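Local coordinates for catalase-3 (PDB 4AJ9), which breaks hydrogen peroxide down to water and oxygen at a heme, a reaction that probably shields the cell from peroxide damage, at residues P269-A274 and G308-N313; Q325-P330 and P363-L368; G336-E341 and R416-T421. All blocks are in the same frame, centred on the assembly; numbering follows the deposited sequence.

Contact 1 (P269-A274 and G308-N313); sequences PSWELA and GEMTLN
W271 and L312 meet where two antiparallel strands lie side by side. The indole leans obliquely on the leucine, its corner atom CZ3 3.6 Å from L312 CD1. M310 fills the hollow beside it: its chain bends at the thioether (chi3 97°), which brings the methyl CE to 4.2 Å from W271 CE3. The bump on this face is thus one broad indole, and two slimmer chains from the partner strand fit around its six-membered ring. F122 packs edge-to-face on W271 and the ring of F103 also meets it, within the antiparallel beta barrel of the catalase fold, while NE1 is bonded to M206 O.

The backbones themselves are laced in regular antiparallel fashion. W271 and M310 form a hydrogen-bonded pair, with M310 N 2.9 Å from W271 O and W271 N bonded back to M310 O. P269 closes the end of the ladder by accepting from L312 N, and its ring atom CD comes to 3.2 Å from L312 O.

The face that carries S270, E272, E309 and T311 is polar. S270 OG and T311 OG1 are 2.6 Å apart in a hydrogen bond in which either could be the donor. E309, extended with CG anti to its N (chi1 -177°), lays its carboxylate over the flank of S270, OE2 lying 3.7 Å from S270 CB. An alanine here would probably leave the flank of S270 without that carboxylate cover.

E309 OE2 also stands only 4.4 Å from E272 OE2. Two like charges this close would repel if both are ionised. K233, in a long, weak ion pair with E272 and touching E309, would offset some of that repulsion, whereas the W271 face relies on apolar contact.

Contact 2 (Q325-P330 and P363-L368); sequences QISFQP and PNFEQL. With HEM (protoporphyrin IX containing Fe), chain Y.
Q329 and F365 reach toward each other tip to tip, with the amide nitrogen NE2 at the edge of the ring, 3.8 Å from F365 CE1. A first torsion of 50° sets F365 CG between the backbone N and the carbonyl carbon, from where the ring extends toward Q329. At the other end, L368 lays one methyl over the amide of Q325, L368 CD1 4.0 Å from Q325 CD, and the two chains cross at about a right angle. These are the dry, packed parts of the contact. Q325 NE2 is bonded onward to Q387 O of a second subunit.

The segment 325-330 contributes F328 to the heme pocket of the catalase fold: F328 turns the other way and sets CD2 3.3 Å from a propionate oxygen, HEM O1A. Its partner, the short 3-10 turn around E366, follows the helix that carries Y352, the probable axial ligand of the iron.

Between Q329 and E366 the fit is loose. NE2 stops 3.5 Å from E366 OE2, and water does the joining. One water accepts from Q329 NE2 and donates to S327 O and E366 OE1; a second water also accepts from Q329 NE2 and donates to E366 OE2 at 2.8 Å. E366 OE2 is also bonded to H332 NE2.

Contact 3 (G336-E341 and R416-T421); sequences GVDFTE and RGFFTT
D338, extended in the short strand 337-338, passes T420 with the two CA atoms 6.3 Å apart, and no regular beta ladder joins the two backbones. Instead the aspartate side chain spans the gap. Its CG stands anti to the backbone N (chi1 -160°), and from there OD2 is gripped twice by T421. The amide T421 N is 2.9 Å from D338 OD2 in a nearly straight bond (170°), yet it comes from well above the carboxylate plane. The hydroxyl T421 OG1 donates at 2.7 Å to the anti lone pair of D338 OD2. Beside this grip the methyl T420 CG2 lies 3.7 Å from OD2.

The other oxygen has a different setting. D338 OD1 sits at the edge of the F418 ring, 3.8 Å from CZ and near the ring plane, while carboxylate and ring planes stand 75° apart. It accepts a weak bond from F339 N and a water that also links it to T420 OG1, a hydroxyl bonded in turn to R432 of a third subunit. F418 brings CE1 within 3.3 Å of V337 O, and a second water joins that carbonyl to F419 O. F418 also leads out of the chain: F45 of a second subunit packs on it edge-to-face.

The contact therefore ties the margin of the barrel sheet, where D338 pairs by its backbone with R215, to the loop that holds 416-421, which meets other subunits here. Two donors on OD2, and a salt bridge from R424 NH1 to the same atom, would be expected to favour the charged form of this buried carboxylate. R424 also pairs with E341, so a single arginine links two acids of one segment.

In the fold
Along the chain contact 1 closes before the other two open, whereas contacts 2 and 3 interlock, their segments alternating. Contacts 2 and 3 also touch, P330 O lying 3.6 Å from F339 CE1, though their centres are about 21 Å apart; both reach the second subunit. Contact 1 stays within its own chain, centred about 23 Å from contact 2 and 25 Å from contact 3, whose sheet it shares. Contact 2 touches the heme through F328, and the Q329 side chain is about 4 Å from that of Y352. In contact 1 the L312 side chain is about 12 Å from a bound heme, and that of W271 about 12 Å from that of N138, predicted to be catalytic.

Contact 1 (P269-A274 and G308-N313)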
loop_
_atom_site.group_PDB
_atom_site.type_symbol
_atom_site.label_atom_id
_atom_site.label_comp_id
_atom_site.label_asym_id
_atom_site.label_seq_id
_atom_site.Cartn_x
_atom_site.Cartn_y
_atom_site.Cartn_z
ATOM N N PRO C 269 35.839 2.091 12.647
ATOM C CA PRO C 269 35.625 2.328 14.077
ATOM C C PRO C 269 35.253 1.037 14.807
ATOM O O PRO C 269 34.672 0.131 14.192
ATOM C CB PRO C 269 34.453 3.315 14.082
ATOM C CG PRO C 269 33.664 2.947 12.848
ATOM C CD PRO C 269 34.673 2.479 11.828
ATOM N N SER C 270 35.601 0.950 16.092
ATOM C CA SER C 270 35.238 -0.194 16.920
ATOM C C SER C 270 34.533 0.233 18.197
ATOM O O SER C 270 34.677 1.369 18.649
ATOM C CB SER C 270 36.468 -1.034 17.281
ATOM O OG SER C 270 37.064 -1.550 16.113
ATOM N N TRP C 271 33.755 -0.697 18.754
ATOM C CA TRP C 271 33.137 -0.541 20.062
ATOM C C TRP C 271 33.237 -1.875 20.765
ATOM O O TRP C 271 33.032 -2.930 20.147
ATOM C CB TRP C 271 31.648 -0.216 19.945
ATOM C CG TRP C 271 31.313 1.134 19.401
ATOM C CD1 TRP C 271 30.949 2.236 20.118
ATOM C CD2 TRP C 271 31.277 1.519 18.025
ATOM N NE1 TRP C 271 30.688 3.285 19.276
ATOM C CE2 TRP C 271 30.891 2.875 17.982
ATOM C CE3 TRP C 271 31.545 0.853 16.824
ATOM C CZ2 TRP C 271 30.767 3.579 16.787
ATOM C CZ3 TRP C 271 31.417 1.552 15.635
ATOM C CH2 TRP C 271 31.029 2.903 15.623
ATOM N N GLU C 272 33.537 -1.849 22.056
ATOM C CA GLU C 272 33.475 -3.092 22.816
ATOM C C GLU C 272 32.050 -3.291 23.311
ATOM O O GLU C 272 31.390 -2.337 23.721
ATOM C CB GLU C 272 34.502 -3.104 23.957
ATOM C CG GLU C 272 35.903 -3.531 23.470
ATOM C CD GLU C 272 36.991 -3.329 24.496
ATOM O OE1 GLU C 272 36.747 -2.651 25.514
ATOM O OE2 GLU C 272 38.102 -3.856 24.275
ATOM N N LEU C 273 31.563 -4.523 23.222
ATOM C CA LEU C 273 30.285 -4.878 23.823
ATOM C C LEU C 273 30.542 -5.236 25.278
ATOM O O LEU C 273 31.334 -6.123 25.562
ATOM C CB LEU C 273 29.676 -6.097 23.124
ATOM C CG LEU C 273 28.301 -6.516 23.661
ATOM C CD1 LEU C 273 27.301 -5.367 23.564
ATOM C CD2 LEU C 273 27.787 -7.739 22.920
ATOM N N ALA C 274 29.866 -4.552 26.194
ATOM C CA ALA C 274 30.025 -4.839 27.609
ATOM C C ALA C 274 28.651 -4.976 28.234
ATOM O O ALA C 274 27.664 -4.461 27.697
ATOM C CB ALA C 274 30.816 -3.733 28.289
ATOM N N GLY C 308 33.027 -8.700 24.018
ATOM C CA GLY C 308 33.635 -8.759 22.703
ATOM C C GLY C 308 33.742 -7.403 22.036
ATOM O O GLY C 308 33.595 -6.353 22.683
ATOM N N GLU C 309 34.013 -7.419 20.734
ATOM C CA GLU C 309 34.216 -6.169 20.011
ATOM C C GLU C 309 33.565 -6.205 18.645
ATOM O O GLU C 309 33.588 -7.231 17.963
ATOM C CB GLU C 309 35.710 -5.891 19.848
ATOM C CG GLU C 309 36.011 -4.564 19.156
ATOM C CD GLU C 309 37.484 -4.178 19.214
ATOM O OE1 GLU C 309 38.297 -4.822 18.522
ATOM O OE2 GLU C 309 37.829 -3.226 19.944
ATOM N N MET C 310 33.002 -5.070 18.246
ATOM C CA MET C 310 32.429 -4.920 16.925
ATOM C C MET C 310 33.199 -3.845 16.166
ATOM O O MET C 310 33.493 -2.790 16.710
ATOM C CB MET C 310 30.944 -4.553 17.059
ATOM C CG MET C 310 30.366 -3.695 15.954
ATOM S SD MET C 310 28.585 -3.558 16.198
ATOM C CE MET C 310 28.434 -1.968 17.044
ATOM N N THR C 311 33.532 -4.133 14.911
ATOM C CA THR C 311 34.241 -3.190 14.052
ATOM C C THR C 311 33.424 -3.020 12.772
ATOM O O THR C 311 33.066 -4.009 12.126
ATOM C CB THR C 311 35.648 -3.713 13.703
ATOM O OG1 THR C 311 36.424 -3.801 14.901
ATOM C CG2 THR C 311 36.363 -2.786 12.729
ATOM N N LEU C 312 33.099 -1.774 12.427
ATOM C CA LEU C 312 32.387 -1.487 11.181
ATOM C C LEU C 312 33.406 -1.176 10.090
ATOM O O LEU C 312 34.100 -0.165 10.164
ATOM C CB LEU C 312 31.413 -0.314 11.366
ATOM C CG LEU C 312 30.423 -0.451 12.521
ATOM C CD1 LEU C 312 29.509 0.774 12.648
ATOM C CD2 LEU C 312 29.609 -1.730 12.356
ATOM N N ASN C 313 33.515 -2.046 9.087
ATOM C CA ASN C 313 34.556 -1.871 8.077
ATOM C C ASN C 313 34.090 -1.931 6.623
ATOM O O ASN C 313 34.910 -1.947 5.703
ATOM C CB ASN C 313 35.693 -2.874 8.305
ATOM C CG ASN C 313 35.200 -4.302 8.362
ATOM O OD1 ASN C 313 34.073 -4.601 7.961
ATOM N ND2 ASN C 313 36.035 -5.196 8.884
#

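Contact 2 (Q325-P330 and P363-L368)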
loop_
_atom_site.group_PDB
_atom_site.type_symbol
_atom_site.label_atom_id
_atom_site.label_comp_id
_atom_site.label_asym_id
_atom_site.label_seq_id
_atom_site.Cartn_x
_atom_site.Cartn_y
_atom_site.Cartn_z
ATOM N N GLN C 325 16.200 0.678 3.851
ATOM C CA GLN C 325 15.273 -0.439 3.949
ATOM C C GLN C 325 15.446 -1.324 5.188
ATOM O O GLN C 325 14.518 -2.016 5.566
ATOM C CB GLN C 325 15.308 -1.311 2.688
ATOM C CG GLN C 325 14.644 -0.671 1.473
ATOM C CD GLN C 325 14.335 -1.669 0.354
ATOM O OE1 GLN C 325 13.221 -1.700 -0.173
ATOM N NE2 GLN C 325 15.325 -2.463 -0.028
ATOM N N ILE C 326 16.615 -1.328 5.817
ATOM C CA ILE C 326 16.789 -2.206 6.973
ATOM C C ILE C 326 15.744 -1.909 8.064
ATOM O O ILE C 326 15.454 -0.752 8.360
ATOM C CB ILE C 326 18.222 -2.182 7.552
ATOM C CG1 ILE C 326 18.439 -3.411 8.449
ATOM C CG2 ILE C 326 18.500 -0.844 8.258
ATOM C CD1 ILE C 326 19.905 -3.613 8.936
ATOM N N SER C 327 15.181 -2.972 8.635
ATOM C CA SER C 327 14.057 -2.871 9.564
ATOM C C SER C 327 14.442 -3.487 10.901
ATOM O O SER C 327 14.374 -4.716 11.055
ATOM C CB SER C 327 12.860 -3.656 9.006
ATOM O OG SER C 327 12.403 -3.119 7.776
ATOM N N PHE C 328 14.844 -2.658 11.863
ATOM C CA PHE C 328 15.245 -3.162 13.180
ATOM C C PHE C 328 14.018 -3.459 14.032
ATOM O O PHE C 328 12.961 -2.860 13.831
ATOM C CB PHE C 328 16.129 -2.148 13.913
ATOM C CG PHE C 328 17.513 -1.997 13.329
ATOM C CD1 PHE C 328 18.543 -2.856 13.711
ATOM C CD2 PHE C 328 17.794 -0.974 12.436
ATOM C CE1 PHE C 328 19.813 -2.706 13.184
ATOM C CE2 PHE C 328 19.071 -0.830 11.907
ATOM C CZ PHE C 328 20.072 -1.696 12.288
ATOM N N GLN C 329 14.169 -4.383 14.979
ATOM C CA GLN C 329 13.109 -4.717 15.932
ATOM C C GLN C 329 13.708 -5.241 17.239
ATOM O O GLN C 329 14.520 -6.170 17.219
ATOM C CB GLN C 329 12.209 -5.826 15.397
ATOM C CG GLN C 329 11.366 -5.521 14.165
ATOM C CD GLN C 329 10.412 -6.674 13.888
ATOM O OE1 GLN C 329 9.746 -7.155 14.796
ATOM N NE2 GLN C 329 10.371 -7.142 12.645
ATOM N N PRO C 330 13.290 -4.670 18.380
ATOM C CA PRO C 330 13.721 -5.257 19.650
ATOM C C PRO C 330 13.090 -6.635 19.826
ATOM O O PRO C 330 13.535 -7.403 20.682
ATOM C CB PRO C 330 13.193 -4.274 20.701
ATOM C CG PRO C 330 12.837 -3.057 19.964
ATOM C CD PRO C 330 12.491 -3.454 18.573
ATOM N N PRO C 363 3.941 -7.628 4.267
ATOM C CA PRO C 363 4.355 -8.478 5.377
ATOM C C PRO C 363 5.640 -9.245 5.097
ATOM O O PRO C 363 6.098 -9.974 5.970
ATOM C CB PRO C 363 3.184 -9.457 5.481
ATOM C CG PRO C 363 2.786 -9.647 4.062
ATOM C CD PRO C 363 2.964 -8.308 3.402
ATOM N N ASN C 364 6.213 -9.093 3.905
ATOM C CA ASN C 364 7.402 -9.859 3.540
ATOM C C ASN C 364 8.725 -9.098 3.620
ATOM O O ASN C 364 9.707 -9.488 2.988
ATOM C CB ASN C 364 7.216 -10.502 2.157
ATOM C CG ASN C 364 6.269 -11.693 2.208
ATOM O OD1 ASN C 364 6.458 -12.597 3.022
ATOM N ND2 ASN C 364 5.230 -11.685 1.363
ATOM N N PHE C 365 8.754 -8.031 4.411
ATOM C CA PHE C 365 9.957 -7.207 4.541
ATOM C C PHE C 365 11.150 -7.991 5.078
ATOM O O PHE C 365 12.300 -7.594 4.855
ATOM C CB PHE C 365 9.673 -5.991 5.436
ATOM C CG PHE C 365 9.019 -6.354 6.724
ATOM C CD1 PHE C 365 9.777 -6.718 7.817
ATOM C CD2 PHE C 365 7.629 -6.379 6.827
ATOM C CE1 PHE C 365 9.167 -7.079 9.006
ATOM C CE2 PHE C 365 7.014 -6.741 7.998
ATOM C CZ PHE C 365 7.780 -7.094 9.096
ATOM N N GLU C 366 10.915 -9.109 5.774
ATOM C CA GLU C 366 12.068 -9.883 6.262
ATOM C C GLU C 366 12.787 -10.596 5.112
ATOM O O GLU C 366 13.884 -11.124 5.298
ATOM C CB GLU C 366 11.699 -10.889 7.371
ATOM C CG GLU C 366 11.021 -10.284 8.617
ATOM C CD GLU C 366 11.980 -9.551 9.550
ATOM O OE1 GLU C 366 12.858 -8.795 9.082
ATOM O OE2 GLU C 366 11.855 -9.728 10.777
ATOM N N GLN C 367 12.169 -10.604 3.933
ATOM C CA GLN C 367 12.764 -11.224 2.753
ATOM C C GLN C 367 13.727 -10.301 1.993
ATOM O O GLN C 367 14.493 -10.764 1.146
ATOM C CB GLN C 367 11.671 -11.762 1.816
ATOM C CG GLN C 367 10.786 -12.815 2.459
ATOM C CD GLN C 367 9.838 -13.474 1.471
ATOM O OE1 GLN C 367 9.442 -12.874 0.474
ATOM N NE2 GLN C 367 9.475 -14.727 1.745
ATOM N N LEU C 368 13.715 -9.005 2.303
ATOM C CA LEU C 368 14.642 -8.082 1.657
ATOM C C LEU C 368 16.073 -8.501 1.989
ATOM O O LEU C 368 16.351 -8.933 3.103
ATOM C CB LEU C 368 14.393 -6.649 2.117
ATOM C CG LEU C 368 13.019 -6.096 1.731
ATOM C CD1 LEU C 368 12.781 -4.739 2.382
ATOM C CD2 LEU C 368 12.899 -6.000 0.212
HETATM C CHA HEM Y . 12.994 3.508 15.665
HETATM C CHB HEM Y . 15.641 3.334 19.747
HETATM C CHC HEM Y . 11.570 3.676 22.350
HETATM C CHD HEM Y . 8.945 2.959 18.342
HETATM C C1A HEM Y . 14.075 3.477 16.528
HETATM C C2A HEM Y . 15.486 3.463 16.157
HETATM C C3A HEM Y . 16.211 3.431 17.289
HETATM C C4A HEM Y . 15.291 3.401 18.409
HETATM C CMA HEM Y . 17.753 3.406 17.417
HETATM C CAA HEM Y . 16.029 3.533 14.704
HETATM C CBA HEM Y . 16.424 2.156 14.178
HETATM C CGA HEM Y . 17.036 2.329 12.813
HETATM O O1A HEM Y . 16.389 1.948 11.807
HETATM O O2A HEM Y . 18.176 2.860 12.727
HETATM C C1B HEM Y . 14.763 3.353 20.813
HETATM C C2B HEM Y . 15.117 3.178 22.211
HETATM C C3B HEM Y . 13.995 3.294 22.939
HETATM C C4B HEM Y . 12.898 3.517 22.018
HETATM C CMB HEM Y . 16.567 2.934 22.687
HETATM C CAB HEM Y . 13.806 3.158 24.469
HETATM C CBB HEM Y . 14.657 2.427 25.199
HETATM C C1C HEM Y . 10.521 3.426 21.497
HETATM C C2C HEM Y . 9.148 3.142 21.887
HETATM C C3C HEM Y . 8.441 2.970 20.767
HETATM C C4C HEM Y . 9.338 3.089 19.646
HETATM C CMC HEM Y . 8.617 3.110 23.332
HETATM C CAC HEM Y . 6.959 2.605 20.616
HETATM C CBC HEM Y . 6.382 1.828 21.535
HETATM C C1D HEM Y . 9.767 3.054 17.257
HETATM C C2D HEM Y . 9.320 2.920 15.895
HETATM C C3D HEM Y . 10.581 3.094 15.061
HETATM C C4D HEM Y . 11.661 3.304 16.000
HETATM C CMD HEM Y . 7.874 2.662 15.421
HETATM C CAD HEM Y . 10.684 3.033 13.529
HETATM C CBD HEM Y . 11.126 1.618 13.171
HETATM C CGD HEM Y . 11.129 1.456 11.675
HETATM O O1D HEM Y . 11.831 0.540 11.182
HETATM O O2D HEM Y . 10.456 2.261 10.981
HETATM N NA HEM Y . 14.002 3.434 17.906
HETATM N NB HEM Y . 13.407 3.550 20.740
HETATM N NC HEM Y . 10.597 3.381 20.122
HETATM N ND HEM Y . 11.138 3.271 17.287
HETATM FE FE HEM Y . 12.325 3.310 19.022
HETATM O O HOH W 1 12.244 -6.442 10.648
HETATM O O HOH W 2 9.396 -10.112 11.968
#

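Contact 3 (G336-E341 and R416-T421)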
loop_
_atom_site.group_PDB
_atom_site.type_symbol
_atom_site.label_atom_id
_atom_site.label_comp_id
_atom_site.label_asym_id
_atom_site.label_seq_id
_atom_site.Cartn_x
_atom_site.Cartn_y
_atom_site.Cartn_z
ATOM N N GLY C 336 18.747 -17.714 24.431
ATOM C CA GLY C 336 19.799 -17.197 25.291
ATOM C C GLY C 336 19.532 -15.790 25.809
ATOM O O GLY C 336 20.222 -15.308 26.703
ATOM N N VAL C 337 18.526 -15.128 25.247
ATOM C CA VAL C 337 18.167 -13.784 25.668
ATOM C C VAL C 337 16.659 -13.764 25.894
ATOM O O VAL C 337 15.927 -14.479 25.206
ATOM C CB VAL C 337 18.536 -12.747 24.575
ATOM C CG1 VAL C 337 18.219 -11.329 25.035
ATOM C CG2 VAL C 337 20.015 -12.867 24.190
ATOM N N ASP C 338 16.202 -12.965 26.861
ATOM C CA ASP C 338 14.768 -12.798 27.123
ATOM C C ASP C 338 14.425 -11.348 27.463
ATOM O O ASP C 338 15.316 -10.540 27.743
ATOM C CB ASP C 338 14.310 -13.716 28.258
ATOM C CG ASP C 338 12.795 -13.944 28.260
ATOM O OD1 ASP C 338 12.130 -13.563 27.276
ATOM O OD2 ASP C 338 12.269 -14.515 29.244
ATOM N N PHE C 339 13.128 -11.036 27.456
ATOM C CA PHE C 339 12.646 -9.698 27.780
ATOM C C PHE C 339 12.491 -9.537 29.281
ATOM O O PHE C 339 12.538 -10.513 30.026
ATOM C CB PHE C 339 11.287 -9.452 27.124
ATOM C CG PHE C 339 11.281 -9.703 25.643
ATOM C CD1 PHE C 339 12.007 -8.888 24.789
ATOM C CD2 PHE C 339 10.559 -10.763 25.108
ATOM C CE1 PHE C 339 12.012 -9.127 23.419
ATOM C CE2 PHE C 339 10.563 -11.008 23.735
ATOM C CZ PHE C 339 11.291 -10.188 22.891
ATOM N N THR C 340 12.310 -8.297 29.719
ATOM C CA THR C 340 11.808 -8.061 31.061
ATOM C C THR C 340 10.503 -7.298 30.989
ATOM O O THR C 340 10.076 -6.834 29.919
ATOM C CB THR C 340 12.773 -7.267 31.952
ATOM O OG1 THR C 340 12.899 -5.932 31.451
ATOM C CG2 THR C 340 14.150 -7.950 32.031
ATOM N N GLU C 341 9.898 -7.148 32.158
ATOM C CA GLU C 341 8.608 -6.512 32.306
ATOM C C GLU C 341 8.704 -4.986 32.323
ATOM O O GLU C 341 7.857 -4.313 32.905
ATOM C CB GLU C 341 7.943 -7.016 33.594
ATOM C CG GLU C 341 7.515 -8.482 33.543
ATOM C CD GLU C 341 8.660 -9.465 33.777
ATOM O OE1 GLU C 341 9.829 -9.041 33.882
ATOM O OE2 GLU C 341 8.383 -10.675 33.865
ATOM N N ARG C 416 17.022 -26.561 19.827
ATOM C CA ARG C 416 17.531 -25.260 20.240
ATOM C C ARG C 416 16.535 -24.137 19.973
ATOM O O ARG C 416 16.883 -23.080 19.437
ATOM C CB ARG C 416 18.886 -24.971 19.583
ATOM C CG ARG C 416 20.024 -25.802 20.173
ATOM C CD ARG C 416 21.408 -25.287 19.783
ATOM N NE ARG C 416 21.646 -23.902 20.198
ATOM C CZ ARG C 416 21.975 -23.514 21.433
ATOM N NH1 ARG C 416 22.097 -24.404 22.410
ATOM N NH2 ARG C 416 22.172 -22.220 21.695
ATOM N N GLY C 417 15.290 -24.358 20.373
ATOM C CA GLY C 417 14.260 -23.361 20.173
ATOM C C GLY C 417 14.384 -22.239 21.184
ATOM O O GLY C 417 15.062 -22.377 22.207
ATOM N N PHE C 418 13.753 -21.112 20.882
ATOM C CA PHE C 418 13.644 -20.039 21.859
ATOM C C PHE C 418 12.833 -20.544 23.045
ATOM O O PHE C 418 11.967 -21.406 22.897
ATOM C CB PHE C 418 12.939 -18.824 21.256
ATOM C CG PHE C 418 12.719 -17.721 22.240
ATOM C CD1 PHE C 418 13.717 -16.792 22.485
ATOM C CD2 PHE C 418 11.525 -17.636 22.956
ATOM C CE1 PHE C 418 13.525 -15.777 23.423
ATOM C CE2 PHE C 418 11.324 -16.624 23.884
ATOM C CZ PHE C 418 12.336 -15.687 24.110
ATOM N N PHE C 419 13.108 -20.010 24.228
ATOM C CA PHE C 419 12.234 -20.279 25.364
ATOM C C PHE C 419 12.216 -19.096 26.306
ATOM O O PHE C 419 13.238 -18.432 26.527
ATOM C CB PHE C 419 12.595 -21.591 26.088
ATOM C CG PHE C 419 13.976 -21.611 26.693
ATOM C CD1 PHE C 419 15.088 -21.886 25.911
ATOM C CD2 PHE C 419 14.154 -21.382 28.051
ATOM C CE1 PHE C 419 16.355 -21.911 26.461
ATOM C CE2 PHE C 419 15.427 -21.420 28.617
ATOM C CZ PHE C 419 16.525 -21.687 27.822
ATOM N N THR C 420 11.033 -18.802 26.822
ATOM C CA THR C 420 10.886 -17.742 27.804
ATOM C C THR C 420 11.522 -18.219 29.114
ATOM O O THR C 420 11.452 -19.410 29.430
ATOM C CB THR C 420 9.400 -17.400 27.995
ATOM O OG1 THR C 420 8.916 -16.724 26.825
ATOM C CG2 THR C 420 9.197 -16.508 29.203
ATOM N N THR C 421 12.156 -17.306 29.853
ATOM C CA THR C 421 12.800 -17.659 31.121
ATOM C C THR C 421 11.846 -18.479 31.978
ATOM O O THR C 421 10.784 -17.997 32.367
ATOM C CB THR C 421 13.216 -16.418 31.925
ATOM O OG1 THR C 421 13.937 -15.510 31.080
ATOM C CG2 THR C 421 14.107 -16.831 33.101
HETATM O O HOH W 3 15.292 -16.722 26.288
HETATM O O HOH W 4 9.419 -14.246 26.566
#